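Local coordinates for protein aerobactin synthase IucC (Klebsiella pneumoniae, PDB 6CN7) that probably catalyses the ATP-dependent attachment of a second N-acetyl-N-hydroxylysine to a citryl intermediate, the step that completes the siderophore aerobactin, at residues Leu532-Val544 with Tyr565-Thr577. The protein carries 5 engineered substitutions. Numbering follows the deposited sequence.
Sequences LFSLFKPQIIRVV and YLEDLQNPLWLAT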
ATOM      1  N   LEU A 532     -18.207  45.963  13.326  1.00 58.15           N
ATOM      2  CA  LEU A 532     -18.659  44.577  13.363  1.00 57.93           C
ATOM      3  C   LEU A 532     -17.504  43.604  13.173  1.00 54.83           C
ATOM      4  O   LEU A 532     -17.556  42.479  13.683  1.00 51.97           O
ATOM      5  CB  LEU A 532     -19.727  44.361  12.291  1.00 64.59           C
ATOM      6  CG  LEU A 532     -20.419  42.998  12.250  1.00 68.65           C
ATOM      7  CD1 LEU A 532     -21.240  42.764  13.507  1.00 70.20           C
ATOM      8  CD2 LEU A 532     -21.294  42.902  11.012  1.00 71.25           C
ATOM      9  N   PHE A 533     -16.461  44.011  12.445  1.00 55.30           N
ATOM     10  CA  PHE A 533     -15.290  43.166  12.233  1.00 57.08           C
ATOM     11  C   PHE A 533     -14.024  43.860  12.720  1.00 60.47           C
ATOM     12  O   PHE A 533     -13.099  44.088  11.931  1.00 64.01           O
ATOM     13  CB  PHE A 533     -15.132  42.818  10.749  1.00 57.09           C
ATOM     14  CG  PHE A 533     -16.267  42.021  10.178  1.00 56.71           C
ATOM     15  CD1 PHE A 533     -16.478  40.709  10.568  1.00 61.11           C
ATOM     16  CD2 PHE A 533     -17.105  42.577   9.228  1.00 56.21           C
ATOM     17  CE1 PHE A 533     -17.519  39.971  10.034  1.00 60.63           C
ATOM     18  CE2 PHE A 533     -18.146  41.846   8.688  1.00 59.14           C
ATOM     19  CZ  PHE A 533     -18.354  40.542   9.091  1.00 57.90           C
ATOM     20  N   SER A 534     -13.960  44.195  14.005  1.00 59.53           N
ATOM     21  CA  SER A 534     -12.868  45.017  14.514  1.00 57.31           C
ATOM     22  C   SER A 534     -11.617  44.179  14.736  1.00 54.29           C
ATOM     23  O   SER A 534     -11.667  43.124  15.379  1.00 55.99           O
ATOM     24  CB  SER A 534     -13.275  45.702  15.815  1.00 57.79           C
ATOM     25  OG  SER A 534     -12.155  46.322  16.424  1.00 57.20           O
ATOM     26  N   LEU A 535     -10.493  44.656  14.205  1.00 49.45           N
ATOM     27  CA  LEU A 535      -9.194  44.037  14.417  1.00 42.28           C
ATOM     28  C   LEU A 535      -8.392  44.733  15.507  1.00 43.50           C
ATOM     29  O   LEU A 535      -7.213  44.414  15.693  1.00 48.74           O
ATOM     30  CB  LEU A 535      -8.392  44.036  13.113  1.00 42.21           C
ATOM     31  CG  LEU A 535      -9.011  43.273  11.941  1.00 45.79           C
ATOM     32  CD1 LEU A 535      -8.251  43.578  10.659  1.00 46.84           C
ATOM     33  CD2 LEU A 535      -9.016  41.777  12.221  1.00 47.19           C
ATOM     34  N   PHE A 536      -9.001  45.670  16.236  1.00 45.89           N
ATOM     35  CA  PHE A 536      -8.293  46.469  17.230  1.00 52.23           C
ATOM     36  C   PHE A 536      -8.895  46.336  18.625  1.00 55.47           C
ATOM     37  O   PHE A 536      -8.653  47.191  19.482  1.00 55.09           O
ATOM     38  CB  PHE A 536      -8.264  47.935  16.798  1.00 53.57           C
ATOM     39  CG  PHE A 536      -7.495  48.171  15.530  1.00 52.75           C
ATOM     40  CD1 PHE A 536      -8.120  48.076  14.297  1.00 51.61           C
ATOM     41  CD2 PHE A 536      -6.145  48.473  15.570  1.00 54.11           C
ATOM     42  CE1 PHE A 536      -7.412  48.286  13.130  1.00 53.32           C
ATOM     43  CE2 PHE A 536      -5.435  48.685  14.409  1.00 53.97           C
ATOM     44  CZ  PHE A 536      -6.068  48.592  13.186  1.00 52.43           C
ATOM     45  N   LYS A 537      -9.677  45.287  18.873  1.00 57.29           N
ATOM     46  CA  LYS A 537     -10.098  45.000  20.233  1.00 58.71           C
ATOM     47  C   LYS A 537      -8.871  44.636  21.070  1.00 60.00           C
ATOM     48  O   LYS A 537      -7.936  44.005  20.569  1.00 59.42           O
ATOM     49  CB  LYS A 537     -11.114  43.858  20.258  1.00 58.83           C
ATOM     50  CG  LYS A 537     -12.502  44.226  19.732  1.00 62.10           C
ATOM     51  CD  LYS A 537     -13.474  43.054  19.872  1.00 68.92           C
ATOM     52  CE  LYS A 537     -14.901  43.423  19.474  1.00 75.62           C
ATOM     53  NZ  LYS A 537     -15.162  43.261  18.015  1.00 80.56           N
ATOM     54  N   PRO A 538      -8.839  45.024  22.347  1.00 64.87           N
ATOM     55  CA  PRO A 538      -7.621  44.802  23.145  1.00 62.78           C
ATOM     56  C   PRO A 538      -7.240  43.344  23.303  1.00 61.88           C
ATOM     57  O   PRO A 538      -6.065  43.055  23.564  1.00 58.24           O
ATOM     58  CB  PRO A 538      -7.960  45.444  24.499  1.00 65.91           C
ATOM     59  CG  PRO A 538      -9.437  45.525  24.540  1.00 65.57           C
ATOM     60  CD  PRO A 538      -9.893  45.694  23.127  1.00 65.26           C
ATOM     61  N   GLN A 539      -8.180  42.416  23.156  1.00 65.13           N
ATOM     62  CA  GLN A 539      -7.900  40.997  23.301  1.00 67.84           C
ATOM     63  C   GLN A 539      -8.289  40.245  22.035  1.00 63.63           C
ATOM     64  O   GLN A 539      -9.082  40.721  21.218  1.00 58.32           O
ATOM     65  CB  GLN A 539      -8.647  40.398  24.502  1.00 75.79           C
ATOM     66  CG  GLN A 539      -8.158  40.886  25.861  1.00 85.64           C
ATOM     67  CD  GLN A 539      -8.946  42.071  26.389  1.00 95.45           C
ATOM     68  OE1 GLN A 539      -9.940  42.488  25.795  1.00 98.54           O
ATOM     69  NE2 GLN A 539      -8.505  42.617  27.518  1.00 98.84           N
ATOM     70  N   ILE A 540      -7.708  39.058  21.884  1.00 65.84           N
ATOM     71  CA  ILE A 540      -8.089  38.106  20.847  1.00 63.67           C
ATOM     72  C   ILE A 540      -8.616  36.858  21.539  1.00 63.75           C
ATOM     73  O   ILE A 540      -8.013  36.379  22.507  1.00 62.44           O
ATOM     74  CB  ILE A 540      -6.904  37.768  19.921  1.00 63.54           C
ATOM     75  CG1 ILE A 540      -6.490  39.005  19.117  1.00 68.04           C
ATOM     76  CG2 ILE A 540      -7.265  36.619  18.974  1.00 61.05           C
ATOM     77  CD1 ILE A 540      -5.192  38.837  18.351  1.00 67.53           C
ATOM     78  N   ILE A 541      -9.738  36.340  21.051  1.00 67.37           N
ATOM     79  CA  ILE A 541     -10.332  35.134  21.615  1.00 68.37           C
ATOM     80  C   ILE A 541      -9.521  33.925  21.174  1.00 69.21           C
ATOM     81  O   ILE A 541      -9.046  33.855  20.034  1.00 69.41           O
ATOM     82  CB  ILE A 541     -11.808  35.015  21.194  1.00 70.05           C
ATOM     83  CG1 ILE A 541     -12.605  36.210  21.732  1.00 71.36           C
ATOM     84  CG2 ILE A 541     -12.407  33.698  21.689  1.00 68.12           C
ATOM     85  CD1 ILE A 541     -14.034  36.292  21.224  1.00 73.55           C
ATOM     86  N   ARG A 542      -9.355  32.968  22.081  1.00 72.08           N
ATOM     87  CA  ARG A 542      -8.548  31.786  21.819  1.00 77.82           C
ATOM     88  C   ARG A 542      -9.398  30.642  21.275  1.00 80.81           C
ATOM     89  O   ARG A 542     -10.621  30.609  21.431  1.00 77.84           O
ATOM     90  CB  ARG A 542      -7.845  31.321  23.094  1.00 83.44           C
ATOM     91  CG  ARG A 542      -6.471  31.920  23.339  1.00 89.32           C
ATOM     92  CD  ARG A 542      -5.865  31.271  24.567  1.00 96.26           C
ATOM     93  NE  ARG A 542      -4.504  31.716  24.870  1.00102.52           N
ATOM     94  CZ  ARG A 542      -4.197  32.745  25.654  1.00108.08           C
ATOM     95  NH1 ARG A 542      -5.147  33.473  26.227  1.00110.75           N
ATOM     96  NH2 ARG A 542      -2.925  33.054  25.870  1.00107.69           N
ATOM     97  N   VAL A 543      -8.719  29.693  20.638  1.00 86.83           N
ATOM     98  CA  VAL A 543      -9.314  28.414  20.267  1.00 91.70           C
ATOM     99  C   VAL A 543      -9.070  27.439  21.410  1.00 93.52           C
ATOM    100  O   VAL A 543      -7.921  27.222  21.816  1.00 93.34           O
ATOM    101  CB  VAL A 543      -8.718  27.883  18.954  1.00 90.96           C
ATOM    102  CG1 VAL A 543      -9.329  26.530  18.586  1.00 92.56           C
ATOM    103  CG2 VAL A 543      -8.924  28.889  17.830  1.00 88.42           C
ATOM    104  N   VAL A 544     -10.146  26.857  21.936  1.00 96.35           N
ATOM    105  CA  VAL A 544     -10.044  25.893  23.028  1.00 99.17           C
ATOM    106  C   VAL A 544      -9.060  24.794  22.651  1.00 97.77           C
ATOM    107  O   VAL A 544      -8.846  24.515  21.466  1.00 94.90           O
ATOM    108  CB  VAL A 544     -11.424  25.300  23.377  1.00101.09           C
ATOM    109  N   TYR A 565     -11.815  27.763  30.808  1.00 95.28           N
ATOM    110  CA  TYR A 565     -12.534  29.012  31.026  1.00 95.91           C
ATOM    111  C   TYR A 565     -12.386  29.936  29.820  1.00 93.54           C
ATOM    112  O   TYR A 565     -11.685  29.607  28.865  1.00 92.01           O
ATOM    113  CB  TYR A 565     -12.021  29.712  32.286  1.00 96.84           C
ATOM    114  N   LEU A 566     -13.047  31.092  29.865  1.00 95.21           N
ATOM    115  CA  LEU A 566     -12.895  32.082  28.803  1.00 95.70           C
ATOM    116  C   LEU A 566     -11.469  32.615  28.848  1.00100.11           C
ATOM    117  O   LEU A 566     -11.057  33.232  29.836  1.00102.08           O
ATOM    118  CB  LEU A 566     -13.923  33.203  28.954  1.00 93.77           C
ATOM    119  CG  LEU A 566     -13.851  34.174  30.137  1.00 92.08           C
ATOM    120  CD1 LEU A 566     -13.038  35.423  29.798  1.00 89.69           C
ATOM    121  CD2 LEU A 566     -15.259  34.574  30.567  1.00 90.58           C
ATOM    122  N   GLU A 567     -10.703  32.353  27.791  1.00100.88           N
ATOM    123  CA  GLU A 567      -9.273  32.629  27.775  1.00102.89           C
ATOM    124  C   GLU A 567      -8.940  33.451  26.540  1.00100.28           C
ATOM    125  O   GLU A 567      -9.390  33.128  25.435  1.00100.34           O
ATOM    126  CB  GLU A 567      -8.471  31.318  27.795  1.00104.82           C
ATOM    127  CG  GLU A 567      -6.980  31.479  28.062  1.00106.41           C
ATOM    128  CD  GLU A 567      -6.680  32.262  29.322  1.00109.57           C
ATOM    129  OE1 GLU A 567      -7.490  32.201  30.272  1.00111.73           O
ATOM    130  OE2 GLU A 567      -5.636  32.950  29.355  1.00109.91           O
ATOM    131  N   ASP A 568      -8.158  34.512  26.731  1.00 96.99           N
ATOM    132  CA  ASP A 568      -7.845  35.442  25.656  1.00 94.29           C
ATOM    133  C   ASP A 568      -6.426  35.962  25.837  1.00 93.98           C
ATOM    134  O   ASP A 568      -5.884  35.972  26.945  1.00 97.43           O
ATOM    135  CB  ASP A 568      -8.845  36.606  25.619  1.00 93.16           C
ATOM    136  CG  ASP A 568      -8.953  37.324  26.951  1.00 95.56           C
ATOM    137  OD1 ASP A 568      -8.257  36.920  27.907  1.00 98.01           O
ATOM    138  OD2 ASP A 568      -9.737  38.292  27.044  1.00 95.66           O
ATOM    139  N   LEU A 569      -5.831  36.394  24.729  1.00 87.40           N
ATOM    140  CA  LEU A 569      -4.478  36.931  24.714  1.00 82.86           C
ATOM    141  C   LEU A 569      -4.493  38.329  24.109  1.00 79.66           C
ATOM    142  O   LEU A 569      -5.498  38.782  23.554  1.00 79.34           O
ATOM    143  CB  LEU A 569      -3.527  36.009  23.938  1.00 81.64           C
ATOM    144  CG  LEU A 569      -3.822  35.760  22.457  1.00 81.87           C
ATOM    145  CD1 LEU A 569      -3.149  36.805  21.577  1.00 84.59           C
ATOM    146  CD2 LEU A 569      -3.381  34.360  22.057  1.00 80.84           C
ATOM    147  N   GLN A 570      -3.357  39.013  24.221  1.00 75.79           N
ATOM    148  CA  GLN A 570      -3.276  40.416  23.841  1.00 74.21           C
ATOM    149  C   GLN A 570      -3.135  40.571  22.333  1.00 64.68           C
ATOM    150  O   GLN A 570      -2.435  39.798  21.673  1.00 61.07           O
ATOM    151  CB  GLN A 570      -2.101  41.093  24.546  1.00 79.79           C
ATOM    152  CG  GLN A 570      -2.365  41.391  26.011  1.00 86.58           C
ATOM    153  CD  GLN A 570      -1.211  42.108  26.680  1.00 93.74           C
ATOM    154  OE1 GLN A 570      -0.112  42.193  26.131  1.00 96.72           O
ATOM    155  NE2 GLN A 570      -1.457  42.632  27.874  1.00 96.81           N
ATOM    156  N   ASN A 571      -3.804  41.589  21.796  1.00 59.70           N
ATOM    157  CA  ASN A 571      -3.806  41.843  20.362  1.00 53.87           C
ATOM    158  C   ASN A 571      -2.649  42.766  20.004  1.00 52.21           C
ATOM    159  O   ASN A 571      -2.636  43.919  20.453  1.00 54.85           O
ATOM    160  CB  ASN A 571      -5.123  42.472  19.941  1.00 52.32           C
ATOM    161  CG  ASN A 571      -5.208  42.713  18.447  1.00 50.13           C
ATOM    162  OD1 ASN A 571      -4.296  42.369  17.697  1.00 51.39           O
ATOM    163  ND2 ASN A 571      -6.314  43.294  18.007  1.00 53.71           N
ATOM    164  N   PRO A 572      -1.669  42.319  19.213  1.00 48.95           N
ATOM    165  CA  PRO A 572      -0.560  43.220  18.851  1.00 50.94           C
ATOM    166  C   PRO A 572      -1.000  44.496  18.150  1.00 51.93           C
ATOM    167  O   PRO A 572      -0.335  45.528  18.302  1.00 49.95           O
ATOM    168  CB  PRO A 572       0.309  42.346  17.937  1.00 52.00           C
ATOM    169  CG  PRO A 572       0.031  40.957  18.382  1.00 52.56           C
ATOM    170  CD  PRO A 572      -1.417  40.936  18.772  1.00 50.77           C
ATOM    171  N   LEU A 573      -2.093  44.466  17.382  1.00 52.38           N
ATOM    172  CA  LEU A 573      -2.553  45.684  16.721  1.00 57.05           C
ATOM    173  C   LEU A 573      -2.994  46.734  17.733  1.00 59.60           C
ATOM    174  O   LEU A 573      -2.838  47.935  17.488  1.00 58.87           O
ATOM    175  CB  LEU A 573      -3.697  45.368  15.755  1.00 56.38           C
ATOM    176  CG  LEU A 573      -3.291  44.875  14.365  1.00 58.77           C
ATOM    177  CD1 LEU A 573      -2.513  43.572  14.444  1.00 62.86           C
ATOM    178  CD2 LEU A 573      -4.518  44.708  13.485  1.00 59.19           C
ATOM    179  N   TRP A 574      -3.547  46.300  18.866  1.00 62.22           N
ATOM    180  CA  TRP A 574      -3.933  47.218  19.931  1.00 63.73           C
ATOM    181  C   TRP A 574      -2.739  47.580  20.804  1.00 64.95           C
ATOM    182  O   TRP A 574      -2.616  48.723  21.255  1.00 68.05           O
ATOM    183  CB  TRP A 574      -5.040  46.577  20.769  1.00 63.26           C
ATOM    184  CG  TRP A 574      -5.547  47.399  21.915  1.00 61.85           C
ATOM    185  CD1 TRP A 574      -6.555  48.314  21.881  1.00 63.05           C
ATOM    186  CD2 TRP A 574      -5.095  47.349  23.275  1.00 61.70           C
ATOM    187  NE1 TRP A 574      -6.754  48.849  23.132  1.00 64.80           N
ATOM    188  CE2 TRP A 574      -5.867  48.276  24.005  1.00 64.00           C
ATOM    189  CE3 TRP A 574      -4.110  46.618  23.945  1.00 62.59           C
ATOM    190  CZ2 TRP A 574      -5.686  48.489  25.368  1.00 65.39           C
ATOM    191  CZ3 TRP A 574      -3.930  46.833  25.300  1.00 64.11           C
ATOM    192  CH2 TRP A 574      -4.713  47.760  25.996  1.00 64.01           C
ATOM    193  N   LEU A 575      -1.848  46.613  21.034  1.00 62.41           N
ATOM    194  CA  LEU A 575      -0.707  46.824  21.916  1.00 66.39           C
ATOM    195  C   LEU A 575       0.291  47.807  21.313  1.00 66.55           C
ATOM    196  O   LEU A 575       0.888  48.613  22.035  1.00 68.42           O
ATOM    197  CB  LEU A 575      -0.042  45.478  22.204  1.00 70.36           C
ATOM    198  CG  LEU A 575       1.082  45.390  23.236  1.00 80.80           C
ATOM    199  CD1 LEU A 575       0.646  45.917  24.593  1.00 85.01           C
ATOM    200  CD2 LEU A 575       1.533  43.941  23.347  1.00 82.54           C
ATOM    201  N   ALA A 576       0.483  47.757  19.994  1.00 67.12           N
ATOM    202  CA  ALA A 576       1.463  48.606  19.329  1.00 67.96           C
ATOM    203  C   ALA A 576       0.968  50.028  19.096  1.00 71.10           C
ATOM    204  O   ALA A 576       1.767  50.888  18.714  1.00 72.14           O
ATOM    205  CB  ALA A 576       1.869  47.980  17.992  1.00 63.32           C
ATOM    206  N   THR A 577      -0.318  50.297  19.316  1.00 74.09           N
ATOM    207  CA  THR A 577      -0.878  51.627  19.130  1.00 78.16           C
ATOM    208  C   THR A 577      -0.850  52.466  20.402  1.00 81.36           C
ATOM    209  O   THR A 577      -1.124  53.669  20.338  1.00 85.52           O
ATOM    210  CB  THR A 577      -2.324  51.513  18.625  1.00 80.23           C
ATOM    211  OG1 THR A 577      -2.366  50.636  17.493  1.00 77.85           O
ATOM    212  CG2 THR A 577      -2.886  52.877  18.216  1.00 85.19           C
TER
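A two-stranded antiparallel sheet pairs Ile-540 with Leu-569 near the C-terminus of the chain. Ile-540 N donates to Leu-569 O at 2.8 Å, and Leu-569 N returns a bond to Ile-540 O at 3.1 Å. Next to the sheet, Asn-571 N donates a hydrogen bond to Pro-538 O. The amide of Asn-571 ties the two segments together. Its ND2 donates to Leu-535 O at 2.7 Å and to Lys-537 O at 3.1 Å, both oxygens lying close to the amide plane. CG stands anti to the backbone N (chi1 -178°), which carries the amide across to these carbonyls. Asn-571 is also the N-cap of helix 572-575: its OD1 accepts from Leu-573 N, which approaches from above the carbonyl plane, while the two in-plane ND2 bonds help to hold the amide's rotation. Ile-540 CD1 rests 3.7 Å from the same OD1. Pro-538 lies over one face of the Trp-574 indole, a CH-pi contact with CA 3.6 Å from the centroid of the five-membered ring. Phe-536 crosses Leu-573 at about a right angle, its CD2 4.0 Å from Leu-573 CB. Helix 505-521 packs against both residues. Beyond the Ile-541 and Asp-568 end of the sheet, Arg-542 runs alongside Glu-567. NH1 nears OE2 in a charge-only salt bridge, but its modelled place is doubtful.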